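Local coordinates for acetone carboxylase alpha subunit (Xanthobacter autotrophicus Py2, PDB 5M45), which belongs to the hydantoinase B/oxoprolinase family and serves as the alpha subunit of a carboxylase, in an assembly of six protein chains, at residues A[681-684]-A[685-689]; A[691-694]-A[695-698]; A[120-124]-A[125-129]; A[26-29]-A[30-34]; A[402-405]-A[406-410]. All blocks are in the same frame, centred on the assembly; numbering follows the deposited sequence.

Contact 1 (A[681-684]-A[685-689]); sequences AQIR and KDRLA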
loop_
_atom_site.group_PDB
_atom_site.type_symbol
_atom_site.label_atom_id
_atom_site.label_comp_id
_atom_site.label_asym_id
_atom_site.label_seq_id
_atom_site.Cartn_x
_atom_site.Cartn_y
_atom_site.Cartn_z
ATOM N N ALA A 681 46.358 4.724 42.244
ATOM C CA ALA A 681 46.369 4.108 43.589
ATOM C C ALA A 681 45.159 4.542 44.439
ATOM O O ALA A 681 44.539 3.728 45.129
ATOM C CB ALA A 681 47.670 4.444 44.306
ATOM N N GLN A 682 44.808 5.817 44.352
ATOM C CA GLN A 682 43.658 6.343 45.073
ATOM C C GLN A 682 42.297 5.827 44.518
ATOM O O GLN A 682 41.402 5.493 45.304
ATOM C CB GLN A 682 43.747 7.877 45.112
ATOM C CG GLN A 682 42.588 8.580 45.798
ATOM C CD GLN A 682 42.485 8.227 47.293
ATOM O OE1 GLN A 682 43.435 8.374 48.036
ATOM N NE2 GLN A 682 41.363 7.657 47.689
ATOM N N ILE A 683 42.163 5.723 43.204
ATOM C CA ILE A 683 40.943 5.144 42.616
ATOM C C ILE A 683 40.730 3.669 43.042
ATOM O O ILE A 683 39.593 3.256 43.286
ATOM C CB ILE A 683 40.911 5.353 41.077
ATOM C CG1 ILE A 683 40.600 6.831 40.766
ATOM C CG2 ILE A 683 39.855 4.485 40.400
ATOM C CD1 ILE A 683 40.885 7.228 39.346
ATOM N N ARG A 684 41.804 2.891 43.143
ATOM C CA ARG A 684 41.679 1.508 43.669
ATOM C C ARG A 684 41.064 1.492 45.079
ATOM O O ARG A 684 40.142 0.700 45.374
ATOM C CB ARG A 684 43.018 0.765 43.643
ATOM C CG ARG A 684 43.472 0.434 42.226
ATOM C CD ARG A 684 44.840 -0.232 42.127
ATOM N NE ARG A 684 45.117 -0.447 40.720
ATOM C CZ ARG A 684 44.638 -1.438 39.964
ATOM N NH1 ARG A 684 43.894 -2.434 40.493
ATOM N NH2 ARG A 684 44.923 -1.452 38.651
ATOM N N LYS A 685 41.506 2.409 45.921
ATOM C CA LYS A 685 40.879 2.549 47.233
ATOM C C LYS A 685 39.425 3.046 47.203
ATOM O O LYS A 685 38.578 2.556 47.951
ATOM C CB LYS A 685 41.726 3.436 48.135
ATOM C CG LYS A 685 43.080 2.831 48.400
ATOM C CD LYS A 685 43.566 3.214 49.783
ATOM C CE LYS A 685 44.618 4.254 49.683
ATOM N NZ LYS A 685 45.924 3.523 49.534
ATOM N N ASP A 686 39.150 4.007 46.330
ATOM C CA ASP A 686 37.774 4.499 46.148
ATOM C C ASP A 686 36.812 3.384 45.728
ATOM O O ASP A 686 35.673 3.327 46.198
ATOM C CB ASP A 686 37.671 5.571 45.038
ATOM C CG ASP A 686 38.441 6.861 45.341
ATOM O OD1 ASP A 686 38.766 7.156 46.511
ATOM O OD2 ASP A 686 38.694 7.580 44.303
ATOM N N ARG A 687 37.260 2.531 44.810
ATOM C CA ARG A 687 36.454 1.393 44.346
ATOM C C ARG A 687 36.052 0.454 45.479
ATOM O O ARG A 687 34.909 0.005 45.538
ATOM C CB ARG A 687 37.166 0.609 43.229
ATOM C CG ARG A 687 37.299 1.392 41.912
ATOM C CD ARG A 687 38.281 0.761 40.963
ATOM N NE ARG A 687 38.162 1.207 39.568
ATOM C CZ ARG A 687 38.833 0.646 38.542
ATOM N NH1 ARG A 687 39.665 -0.399 38.755
ATOM N NH2 ARG A 687 38.664 1.084 37.302
ATOM N N LEU A 688 36.989 0.164 46.368
ATOM C CA LEU A 688 36.683 -0.639 47.577
ATOM C C LEU A 688 35.736 0.079 48.549
ATOM O O LEU A 688 34.848 -0.554 49.114
ATOM C CB LEU A 688 37.971 -1.049 48.294
ATOM C CG LEU A 688 38.906 -1.904 47.427
ATOM C CD1 LEU A 688 40.120 -2.265 48.264
ATOM C CD2 LEU A 688 38.237 -3.146 46.808
ATOM N N ALA A 689 35.902 1.380 48.707
ATOM C CA ALA A 689 35.062 2.190 49.626
ATOM C C ALA A 689 33.595 2.354 49.153
ATOM O O ALA A 689 32.660 2.214 49.950
ATOM C CB ALA A 689 35.697 3.557 49.850
#
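With CG of Gln-682 trans to its own nitrogen (chi1 178°) and the chain bent at chi2 (63°), the terminal amide reaches along the helix to the carboxylate of Asp-686. This is an i to i+4 side-chain bond laid over regular helical backbone bonds: Gln-682 NE2 donates to Asp-686 OD1 at 2.9 Å. The oxygen lies in the plane of the amide, whereas the donor approaches from above the carboxylate plane. One turn of backbone closes beneath it, Asp-686 N to Gln-682 O at 2.9 Å, so main chain and side chain tie the same two residues. On the adjoining flank Ile-683 CG2 meets Arg-687 at NE, 3.8 Å away, obliquely to the guanidinium, whose NH2 forms a salt bridge with Asp-630. Leu-632, in a loop of the same chain, packs on Ile-683, Arg-684 and Arg-687; a chain of another protein hydrogen-bonds both arginines, and helix 673-690 soon gives way to strand 692-693.

Contact 2 (A[691-694]-A[695-698]); sequences SVPV and SEWM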
loop_
_atom_site.group_PDB
_atom_site.type_symbol
_atom_site.label_atom_id
_atom_site.label_comp_id
_atom_site.label_asym_id
_atom_site.label_seq_id
_atom_site.Cartn_x
_atom_site.Cartn_y
_atom_site.Cartn_z
ATOM N N SER A 691 31.899 0.377 46.919
ATOM C CA SER A 691 31.241 -0.856 46.552
ATOM C C SER A 691 30.717 -1.571 47.801
ATOM O O SER A 691 31.072 -1.205 48.932
ATOM C CB SER A 691 32.189 -1.763 45.780
ATOM O OG SER A 691 33.393 -2.015 46.507
ATOM N N VAL A 692 29.850 -2.560 47.570
ATOM C CA VAL A 692 29.409 -3.490 48.610
ATOM C C VAL A 692 29.530 -4.931 48.096
ATOM O O VAL A 692 29.533 -5.158 46.867
ATOM C CB VAL A 692 27.961 -3.212 49.100
ATOM C CG1 VAL A 692 27.872 -1.826 49.753
ATOM C CG2 VAL A 692 26.938 -3.341 47.962
ATOM N N PRO A 693 29.592 -5.917 49.016
ATOM C CA PRO A 693 29.519 -7.313 48.569
ATOM C C PRO A 693 28.212 -7.533 47.780
ATOM O O PRO A 693 27.156 -7.011 48.156
ATOM C CB PRO A 693 29.551 -8.126 49.866
ATOM C CG PRO A 693 30.122 -7.215 50.885
ATOM C CD PRO A 693 29.752 -5.825 50.486
ATOM N N VAL A 694 28.298 -8.297 46.701
ATOM C CA VAL A 694 27.165 -8.541 45.814
ATOM C C VAL A 694 25.926 -9.096 46.544
ATOM O O VAL A 694 24.810 -8.717 46.229
ATOM C CB VAL A 694 27.600 -9.415 44.590
ATOM C CG1 VAL A 694 26.423 -9.965 43.799
ATOM C CG2 VAL A 694 28.512 -8.612 43.687
ATOM N N SER A 695 26.101 -9.981 47.533
ATOM C CA SER A 695 24.952 -10.423 48.344
ATOM C C SER A 695 24.190 -9.333 49.021
ATOM O O SER A 695 22.961 -9.476 49.212
ATOM C CB SER A 695 25.403 -11.257 49.501
ATOM O OG SER A 695 26.077 -12.376 49.003
ATOM N N GLU A 696 24.919 -8.319 49.501
ATOM C CA GLU A 696 24.295 -7.185 50.162
ATOM C C GLU A 696 23.493 -6.352 49.169
ATOM O O GLU A 696 22.350 -6.015 49.439
ATOM C CB GLU A 696 25.340 -6.340 50.914
ATOM C CG GLU A 696 25.842 -7.040 52.165
ATOM C CD GLU A 696 24.788 -7.296 53.217
ATOM O OE1 GLU A 696 23.729 -6.609 53.256
ATOM O OE2 GLU A 696 25.023 -8.207 54.031
ATOM N N TRP A 697 24.068 -6.031 48.023
ATOM C CA TRP A 697 23.324 -5.299 46.974
ATOM C C TRP A 697 22.081 -6.129 46.533
ATOM O O TRP A 697 20.991 -5.558 46.370
ATOM C CB TRP A 697 24.221 -4.929 45.757
ATOM C CG TRP A 697 23.384 -4.468 44.589
ATOM C CD1 TRP A 697 22.837 -3.247 44.433
ATOM C CD2 TRP A 697 22.908 -5.262 43.493
ATOM N NE1 TRP A 697 22.057 -3.215 43.306
ATOM C CE2 TRP A 697 22.071 -4.444 42.722
ATOM C CE3 TRP A 697 23.083 -6.594 43.107
ATOM C CZ2 TRP A 697 21.425 -4.899 41.569
ATOM C CZ3 TRP A 697 22.459 -7.044 41.932
ATOM C CH2 TRP A 697 21.652 -6.197 41.186
ATOM N N MET A 698 22.246 -7.445 46.350
ATOM C CA MET A 698 21.128 -8.329 45.991
ATOM C C MET A 698 19.951 -8.282 46.976
ATOM O O MET A 698 18.786 -8.269 46.557
ATOM C CB MET A 698 21.590 -9.774 45.786
ATOM C CG MET A 698 22.307 -10.024 44.465
ATOM S SD MET A 698 22.975 -11.679 44.369
ATOM C CE MET A 698 21.546 -12.749 44.485
#
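The carbonyl of Pro-693 faces into the first turn of helix 694-706, where its oxygen accepts from Trp-697 N at 3.2 Å and, weakly, from Glu-696 N at 2.9 Å. Pro-693 stands at the N-cap, and the residue before it, Val-692, reaches across to Trp-697, the fourth residue of the helix: the pairing known as a hydrophobic staple. With CG1 of Val-692 anti to the carbonyl carbon (chi1 -63°), CG2 falls between the backbone nitrogen and that carbon, and this methyl meets Trp-697 CB at 3.8 Å. The two side chains cross at about a right angle, and the staple is made by the stem of the tryptophan; the indole itself leads away, toward Trp-736. Pro-693 adds a looser touch, its CD lying 4.4 Å from Glu-696 CG. The start of the helix is also an interface, since Val-692 and Pro-693 pair in an antiparallel ladder with a strand of another protein's chain, extending the sheet across the boundary. One residue further on, Met-698 N donates to Val-694 O at 2.9 Å, and the side chains of the same pair meet, Val-694 CG1 3.9 Å from Met-698 SD.

Contact 3 (A[120-124]-A[125-129]); sequences KYMIE and NNWEA. With AE4 (3,6,9,12,15-pentaoxaheptadecan-1-ol), chain P.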
loop_
_atom_site.group_PDB
_atom_site.type_symbol
_atom_site.label_atom_id
_atom_site.label_comp_id
_atom_site.label_asym_id
_atom_site.label_seq_id
_atom_site.Cartn_x
_atom_site.Cartn_y
_atom_site.Cartn_z
ATOM N N LYS A 120 12.348 -19.792 -1.639
ATOM C CA LYS A 120 11.778 -20.972 -0.990
ATOM C C LYS A 120 10.251 -20.833 -0.734
ATOM O O LYS A 120 9.513 -21.829 -0.808
ATOM C CB LYS A 120 12.553 -21.317 0.295
ATOM C CG LYS A 120 13.978 -21.779 0.018
ATOM C CD LYS A 120 14.903 -21.706 1.235
ATOM C CE LYS A 120 16.355 -21.850 0.819
ATOM N NZ LYS A 120 17.295 -21.825 1.952
ATOM N N TYR A 121 9.774 -19.615 -0.451
ATOM C CA TYR A 121 8.336 -19.362 -0.364
ATOM C C TYR A 121 7.617 -19.696 -1.708
ATOM O O TYR A 121 6.542 -20.316 -1.720
ATOM C CB TYR A 121 8.043 -17.909 0.064
ATOM C CG TYR A 121 6.571 -17.616 0.318
ATOM C CD1 TYR A 121 5.997 -17.879 1.563
ATOM C CD2 TYR A 121 5.747 -17.107 -0.679
ATOM C CE1 TYR A 121 4.654 -17.612 1.810
ATOM C CE2 TYR A 121 4.391 -16.826 -0.439
ATOM C CZ TYR A 121 3.848 -17.085 0.797
ATOM O OH TYR A 121 2.533 -16.848 1.053
ATOM N N MET A 122 8.191 -19.255 -2.817
ATOM C CA MET A 122 7.673 -19.613 -4.159
ATOM C C MET A 122 7.661 -21.116 -4.395
ATOM O O MET A 122 6.683 -21.676 -4.928
ATOM C CB MET A 122 8.441 -18.876 -5.292
ATOM C CG MET A 122 8.291 -17.341 -5.263
ATOM S SD MET A 122 8.881 -16.469 -6.734
ATOM C CE MET A 122 10.628 -16.345 -6.448
ATOM N N ILE A 123 8.721 -21.780 -3.986
ATOM C CA ILE A 123 8.826 -23.247 -4.099
ATOM C C ILE A 123 7.688 -23.917 -3.312
ATOM O O ILE A 123 6.921 -24.714 -3.849
ATOM C CB ILE A 123 10.213 -23.742 -3.618
ATOM C CG1 ILE A 123 11.295 -23.224 -4.566
ATOM C CG2 ILE A 123 10.236 -25.275 -3.546
ATOM C CD1 ILE A 123 12.720 -23.572 -4.186
ATOM N N GLU A 124 7.553 -23.537 -2.052
ATOM C CA GLU A 124 6.626 -24.169 -1.125
ATOM C C GLU A 124 5.155 -23.845 -1.387
ATOM O O GLU A 124 4.274 -24.589 -0.950
ATOM C CB GLU A 124 6.995 -23.701 0.269
ATOM C CG GLU A 124 6.500 -24.530 1.391
ATOM C CD GLU A 124 7.043 -25.972 1.467
ATOM O OE1 GLU A 124 6.640 -26.575 2.483
ATOM O OE2 GLU A 124 7.770 -26.585 0.616
ATOM N N ASN A 125 4.868 -22.730 -2.067
ATOM C CA ASN A 125 3.489 -22.319 -2.352
ATOM C C ASN A 125 3.059 -22.530 -3.836
ATOM O O ASN A 125 2.013 -22.027 -4.275
ATOM C CB ASN A 125 3.297 -20.887 -1.919
ATOM C CG ASN A 125 3.268 -20.756 -0.408
ATOM O OD1 ASN A 125 2.196 -20.872 0.202
ATOM N ND2 ASN A 125 4.434 -20.596 0.212
ATOM N N ASN A 126 3.842 -23.307 -4.582
ATOM C CA ASN A 126 3.466 -23.776 -5.917
ATOM C C ASN A 126 3.292 -22.640 -6.935
ATOM O O ASN A 126 2.380 -22.661 -7.793
ATOM C CB ASN A 126 2.249 -24.697 -5.857
ATOM C CG ASN A 126 2.129 -25.612 -7.084
ATOM O OD1 ASN A 126 3.019 -25.694 -7.907
ATOM N ND2 ASN A 126 1.024 -26.332 -7.164
ATOM N N TRP A 127 4.216 -21.688 -6.875
ATOM C CA TRP A 127 4.400 -20.721 -7.942
ATOM C C TRP A 127 4.638 -21.412 -9.299
ATOM O O TRP A 127 4.310 -20.840 -10.344
ATOM C CB TRP A 127 5.579 -19.791 -7.647
ATOM C CG TRP A 127 5.252 -18.384 -7.209
ATOM C CD1 TRP A 127 5.736 -17.245 -7.790
ATOM C CD2 TRP A 127 4.450 -17.954 -6.106
ATOM N NE1 TRP A 127 5.263 -16.135 -7.146
ATOM C CE2 TRP A 127 4.491 -16.523 -6.089
ATOM C CE3 TRP A 127 3.690 -18.605 -5.146
ATOM C CZ2 TRP A 127 3.801 -15.755 -5.149
ATOM C CZ3 TRP A 127 3.003 -17.832 -4.181
ATOM C CH2 TRP A 127 3.066 -16.412 -4.212
ATOM N N GLU A 128 5.223 -22.623 -9.280
ATOM C CA GLU A 128 5.450 -23.376 -10.529
ATOM C C GLU A 128 4.147 -23.619 -11.313
ATOM O O GLU A 128 4.155 -23.482 -12.542
ATOM C CB GLU A 128 6.169 -24.720 -10.224
ATOM C CG GLU A 128 6.464 -25.608 -11.423
ATOM C CD GLU A 128 7.440 -26.749 -11.099
ATOM O OE1 GLU A 128 7.999 -26.744 -9.949
ATOM O OE2 GLU A 128 7.638 -27.646 -11.982
ATOM N N ALA A 129 3.052 -23.944 -10.638
ATOM C CA ALA A 129 1.776 -24.174 -11.318
ATOM C C ALA A 129 1.016 -22.862 -11.606
ATOM O O ALA A 129 0.299 -22.817 -12.585
ATOM C CB ALA A 129 0.888 -25.131 -10.524
HETATM C C2 AE4 P . 17.534 -30.073 13.076
HETATM C C3 AE4 P . 16.768 -30.143 11.757
HETATM O O4 AE4 P . 17.689 -30.027 10.667
HETATM C C5 AE4 P . 17.216 -30.511 9.400
HETATM C C6 AE4 P . 17.891 -29.756 8.249
HETATM O O7 AE4 P . 16.989 -28.872 7.564
HETATM C C8 AE4 P . 16.646 -27.714 8.342
HETATM C C9 AE4 P . 15.629 -26.883 7.579
HETATM C C11 AE4 P . 16.492 -24.635 7.518
HETATM O O10 AE4 P . 16.317 -25.875 6.837
HETATM C C12 AE4 P . 17.923 -24.166 7.326
HETATM O O13 AE4 P . 18.053 -23.434 6.106
HETATM C C14 AE4 P . 19.136 -22.514 6.149
HETATM C C15 AE4 P . 19.358 -21.908 4.768
HETATM O O16 AE4 P . 18.299 -20.988 4.505
HETATM C C17 AE4 P . 18.625 -19.625 4.751
HETATM C C18 AE4 P . 17.465 -18.776 4.246
HETATM O O19 AE4 P . 17.242 -19.041 2.842
HETATM O O HOH W 1 6.654 -24.003 -6.997
#
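Three flat groups meet at this helix end. Asn-125 ND2 lies over the centre of one face of the Tyr-121 ring, 3.3 Å above the plane, the amide tilted 30° from it, while Trp-127 CH2 comes to the edge of the same ring, 4.0 Å from Tyr-121 CE2. Tyr-121 thus turns its edge to the indole in an offset edge-to-face pair, planes at 70°. One face of the indole carries Met-122, whose CG is 3.6 Å from the centroid of the Trp-127 five-membered ring; Met-122 SD adds an oblique Met-aromatic contact, 3.4 Å from Trp-127 CD1. The backbone forms a Schellman motif: Trp-127 N bonds Met-122 O at 3.1 Å, Asn-126 N bonds Ile-123 O weakly, and Asn-126 turns to positive phi. Lys-120, one turn back, points its NZ to O19 of 3,6,9,12,15-pentaoxaheptadecan-1-ol and to Asp-100. Tyr-121 O accepts twice, from Asn-125 N and, at 2.9 Å, from Asn-125 ND2. Because Asn-125 OD1 also accepts from His-769 N, the amide is pinned at both ends, which settles which end is nitrogen and holds ND2 over the tyrosine face.

Contact 4 (A[26-29]-A[30-34]); sequences EHRD and RLMAA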
loop_
_atom_site.group_PDB
_atom_site.type_symbol
_atom_site.label_atom_id
_atom_site.label_comp_id
_atom_site.label_asym_id
_atom_site.label_seq_id
_atom_site.Cartn_x
_atom_site.Cartn_y
_atom_site.Cartn_z
ATOM N N GLU A 26 9.524 -30.928 -5.138
ATOM C CA GLU A 26 10.083 -32.296 -5.080
ATOM C C GLU A 26 11.601 -32.253 -4.878
ATOM O O GLU A 26 12.145 -32.994 -4.029
ATOM C CB GLU A 26 9.747 -33.107 -6.342
ATOM C CG GLU A 26 8.310 -33.639 -6.377
ATOM C CD GLU A 26 7.860 -34.136 -7.749
ATOM O OE1 GLU A 26 8.641 -33.988 -8.735
ATOM O OE2 GLU A 26 6.710 -34.664 -7.804
ATOM N N HIS A 27 12.262 -31.368 -5.638
ATOM C CA HIS A 27 13.702 -31.192 -5.604
ATOM C C HIS A 27 14.186 -30.722 -4.211
ATOM O O HIS A 27 15.033 -31.352 -3.578
ATOM C CB HIS A 27 14.100 -30.193 -6.705
ATOM C CG HIS A 27 15.581 -29.996 -6.877
ATOM N ND1 HIS A 27 16.409 -30.979 -7.389
ATOM C CD2 HIS A 27 16.373 -28.921 -6.662
ATOM C CE1 HIS A 27 17.640 -30.513 -7.477
ATOM N NE2 HIS A 27 17.645 -29.270 -7.038
ATOM N N ARG A 28 13.630 -29.619 -3.737
ATOM C CA ARG A 28 13.987 -29.103 -2.408
ATOM C C ARG A 28 13.675 -30.108 -1.287
ATOM O O ARG A 28 14.509 -30.331 -0.425
ATOM C CB ARG A 28 13.330 -27.750 -2.117
ATOM C CG ARG A 28 13.708 -27.229 -0.735
ATOM C CD ARG A 28 13.394 -25.789 -0.480
ATOM N NE ARG A 28 13.862 -25.403 0.855
ATOM C CZ ARG A 28 13.136 -25.436 1.979
ATOM N NH1 ARG A 28 11.856 -25.817 1.975
ATOM N NH2 ARG A 28 13.695 -25.082 3.129
ATOM N N ASP A 29 12.491 -30.725 -1.304
ATOM C CA ASP A 29 12.130 -31.691 -0.249
ATOM C C ASP A 29 13.131 -32.875 -0.156
ATOM O O ASP A 29 13.468 -33.310 0.961
ATOM C CB ASP A 29 10.691 -32.202 -0.402
ATOM C CG ASP A 29 9.617 -31.141 -0.060
ATOM O OD1 ASP A 29 9.905 -30.036 0.453
ATOM O OD2 ASP A 29 8.433 -31.401 -0.336
ATOM N N ARG A 30 13.598 -33.374 -1.314
ATOM C CA ARG A 30 14.587 -34.467 -1.381
ATOM C C ARG A 30 15.897 -34.016 -0.734
ATOM O O ARG A 30 16.468 -34.721 0.095
ATOM C CB ARG A 30 14.822 -34.936 -2.846
ATOM C CG ARG A 30 15.982 -35.917 -3.010
ATOM C CD ARG A 30 16.078 -36.564 -4.390
ATOM N NE ARG A 30 16.351 -35.557 -5.434
ATOM C CZ ARG A 30 17.555 -35.106 -5.801
ATOM N NH1 ARG A 30 18.654 -35.500 -5.222
ATOM N NH2 ARG A 30 17.671 -34.242 -6.817
ATOM N N LEU A 31 16.344 -32.821 -1.079
ATOM C CA LEU A 31 17.579 -32.269 -0.515
ATOM C C LEU A 31 17.506 -31.990 0.995
ATOM O O LEU A 31 18.472 -32.262 1.723
ATOM C CB LEU A 31 18.004 -31.018 -1.276
ATOM C CG LEU A 31 18.251 -31.180 -2.784
ATOM C CD1 LEU A 31 18.676 -29.823 -3.369
ATOM C CD2 LEU A 31 19.291 -32.212 -3.099
ATOM N N MET A 32 16.382 -31.466 1.463
ATOM C CA MET A 32 16.218 -31.191 2.897
ATOM C C MET A 32 16.153 -32.495 3.729
ATOM O O MET A 32 16.710 -32.567 4.835
ATOM C CB MET A 32 14.990 -30.296 3.176
ATOM C CG MET A 32 15.063 -28.883 2.579
ATOM S SD MET A 32 16.476 -27.856 3.090
ATOM C CE MET A 32 17.653 -28.264 1.781
ATOM N N ALA A 33 15.497 -33.511 3.182
ATOM C CA ALA A 33 15.409 -34.822 3.865
ATOM C C ALA A 33 16.788 -35.499 4.003
ATOM O O ALA A 33 17.083 -36.108 5.040
ATOM C CB ALA A 33 14.412 -35.751 3.127
ATOM N N ALA A 34 17.611 -35.392 2.956
ATOM C CA ALA A 34 18.978 -35.960 2.974
ATOM C C ALA A 34 19.888 -35.167 3.946
ATOM O O ALA A 34 20.718 -35.776 4.635
ATOM C CB ALA A 34 19.594 -35.995 1.584
#
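Within helix 24-38, Glu-26 O accepts from Arg-30 N at 3.1 Å, an i to i+4 bond, and each later residue of 26-29 does the same for its own partner. His-27 follows with two neighbours. Leu-31 CD1 sits over a face of its imidazole, 4.2 Å from the ring centroid, a CH-pi contact, while Arg-30 NH2 approaches ND1 to 3.5 Å with guanidinium and ring planes 70° apart. The cationic group and the ring share an anchor in Glu-22, which is hydrogen-bonded to His-27 ND1 and forms a salt bridge with Arg-30 NE; Tyr-265 holds the other ring nitrogen. With CG anti to its nitrogen (chi1 180°), Arg-28 extends to NE past Met-32. Folded at chi2 (-58°), the methionine brings CG over the middle of the guanidinium, 3.9 Å above its plane, with SD 3.9 Å from Arg-28 NH2. On its far flank Arg-28 packs on Lys-120 of helix 111-124. Asp-29 turns its carboxylate to Lys-25, and its carbonyl oxygen takes Ala-33 N at 3.0 Å while Ala-33 CB lies 3.4 Å from the same oxygen.

Contact 5 (A[402-405]-A[406-410]); sequences HFLV and SAWTA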
loop_
_atom_site.group_PDB
_atom_site.type_symbol
_atom_site.label_atom_id
_atom_site.label_comp_id
_atom_site.label_asym_id
_atom_site.label_seq_id
_atom_site.Cartn_x
_atom_site.Cartn_y
_atom_site.Cartn_z
ATOM N N HIS A 402 16.465 -1.411 14.592
ATOM C CA HIS A 402 16.540 -0.872 15.992
ATOM C C HIS A 402 16.700 -2.000 17.025
ATOM O O HIS A 402 17.575 -1.951 17.915
ATOM C CB HIS A 402 15.283 -0.078 16.292
ATOM C CG HIS A 402 15.310 0.711 17.564
ATOM N ND1 HIS A 402 16.312 1.596 17.876
ATOM C CD2 HIS A 402 14.418 0.779 18.583
ATOM C CE1 HIS A 402 16.051 2.169 19.042
ATOM N NE2 HIS A 402 14.900 1.691 19.490
ATOM N N PHE A 403 15.868 -3.044 16.846
ATOM C CA PHE A 403 15.954 -4.252 17.674
ATOM C C PHE A 403 17.061 -5.190 17.232
ATOM O O PHE A 403 17.830 -5.701 18.061
ATOM C CB PHE A 403 14.591 -4.990 17.683
ATOM C CG PHE A 403 13.507 -4.321 18.536
ATOM C CD1 PHE A 403 13.660 -3.036 19.110
ATOM C CD2 PHE A 403 12.324 -5.005 18.757
ATOM C CE1 PHE A 403 12.638 -2.483 19.881
ATOM C CE2 PHE A 403 11.314 -4.461 19.514
ATOM C CZ PHE A 403 11.464 -3.189 20.076
ATOM N N LEU A 404 17.152 -5.437 15.930
ATOM C CA LEU A 404 18.123 -6.414 15.400
ATOM C C LEU A 404 19.585 -6.121 15.802
ATOM O O LEU A 404 20.268 -6.988 16.336
ATOM C CB LEU A 404 18.025 -6.495 13.849
ATOM C CG LEU A 404 16.748 -7.121 13.231
ATOM C CD1 LEU A 404 16.750 -6.961 11.713
ATOM C CD2 LEU A 404 16.616 -8.597 13.584
ATOM N N VAL A 405 20.045 -4.884 15.548
ATOM C CA VAL A 405 21.462 -4.522 15.817
ATOM C C VAL A 405 21.766 -4.502 17.327
ATOM O O VAL A 405 22.936 -4.674 17.728
ATOM C CB VAL A 405 21.891 -3.177 15.177
ATOM C CG1 VAL A 405 21.581 -3.154 13.688
ATOM C CG2 VAL A 405 21.253 -1.988 15.869
ATOM N N SER A 406 20.707 -4.323 18.140
ATOM C CA SER A 406 20.815 -4.259 19.587
ATOM C C SER A 406 20.867 -5.674 20.227
ATOM O O SER A 406 21.406 -5.838 21.318
ATOM C CB SER A 406 19.621 -3.461 20.162
ATOM O OG SER A 406 19.617 -2.093 19.745
ATOM N N ALA A 407 20.315 -6.679 19.545
ATOM C CA ALA A 407 20.437 -8.085 19.961
ATOM C C ALA A 407 21.717 -8.756 19.458
ATOM O O ALA A 407 22.338 -9.519 20.197
ATOM C CB ALA A 407 19.217 -8.859 19.479
ATOM N N TRP A 408 22.152 -8.453 18.229
ATOM C CA TRP A 408 23.342 -9.114 17.650
ATOM C C TRP A 408 24.657 -8.753 18.373
ATOM O O TRP A 408 25.573 -9.594 18.456
ATOM C CB TRP A 408 23.492 -8.840 16.156
ATOM C CG TRP A 408 22.378 -9.330 15.268
ATOM C CD1 TRP A 408 21.624 -10.444 15.436
ATOM C CD2 TRP A 408 21.913 -8.706 14.055
ATOM N NE1 TRP A 408 20.684 -10.555 14.414
ATOM C CE2 TRP A 408 20.850 -9.487 13.565
ATOM C CE3 TRP A 408 22.288 -7.557 13.352
ATOM C CZ2 TRP A 408 20.167 -9.162 12.395
ATOM C CZ3 TRP A 408 21.613 -7.251 12.167
ATOM C CH2 TRP A 408 20.553 -8.034 11.713
ATOM N N THR A 409 24.756 -7.537 18.894
ATOM C CA THR A 409 25.997 -7.061 19.528
ATOM C C THR A 409 26.494 -7.969 20.673
ATOM O O THR A 409 27.693 -8.187 20.810
ATOM C CB THR A 409 25.901 -5.578 19.950
ATOM O OG1 THR A 409 27.205 -5.055 20.274
ATOM C CG2 THR A 409 24.954 -5.404 21.116
ATOM N N ALA A 410 25.573 -8.530 21.460
ATOM C CA ALA A 410 25.948 -9.414 22.573
ATOM C C ALA A 410 26.649 -10.705 22.114
ATOM O O ALA A 410 27.471 -11.246 22.847
ATOM C CB ALA A 410 24.735 -9.748 23.410
#
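Ser-406 turns its hydroxyl back beside its own nitrogen (chi1 -64°), where OG donates to His-402 O at 2.7 Å, almost in line with that carbonyl. The bond stands in for a missing one: helix 401-422 is kinked here, and Ser-406 N lacks the i to i-4 bond and makes a weak one to Phe-403 O. Trp-408 adopts a similar first torsion, and its chi2 of -34° lays the indole alongside Leu-404, the two side chains pointing the same way. Leu-404 CB stands over the six-membered ring of Trp-408, 3.8 Å from its centroid, while CD2 touches CZ2 at 3.8 Å. Leu-404 O lies over the same face, 3.2 Å above the plane, although it also accepts from Trp-408 N at 3.0 Å. The indole NE1 is bound to Phe-352 O, which fixes the rotation of the ring. In this buried setting, consistent with the irregular backbone, two carbonyls are met by side chains: Ser-406 OG serves His-402 O, and Asn-432 ND2 donates to Val-405 O.

Overall arrangement
All five contacts are local, yet their chemistry follows their place in the fold. Contact 5 lies deepest, its centre about 7 Å from the centre of the chain, and joins indole packing to a kinked backbone. Contact 3 is also buried, but at the second subunit. Contacts 1 and 2 are surface contacts in consecutive elements, helix 673-690 and the strand-helix junction after it, and both face another protein; the first relies on polar side chains, the second on an apolar staple. Contact 4, partly buried, touches contact 3 where Ile-123 CG2 packs 4.2 Å from Arg-28 CB, so helices 24-38 and 111-124 meet beside the bound 3,6,9,12,15-pentaoxaheptadecan-1-ol. The centres of contacts 1 and 3 are about 66 Å apart.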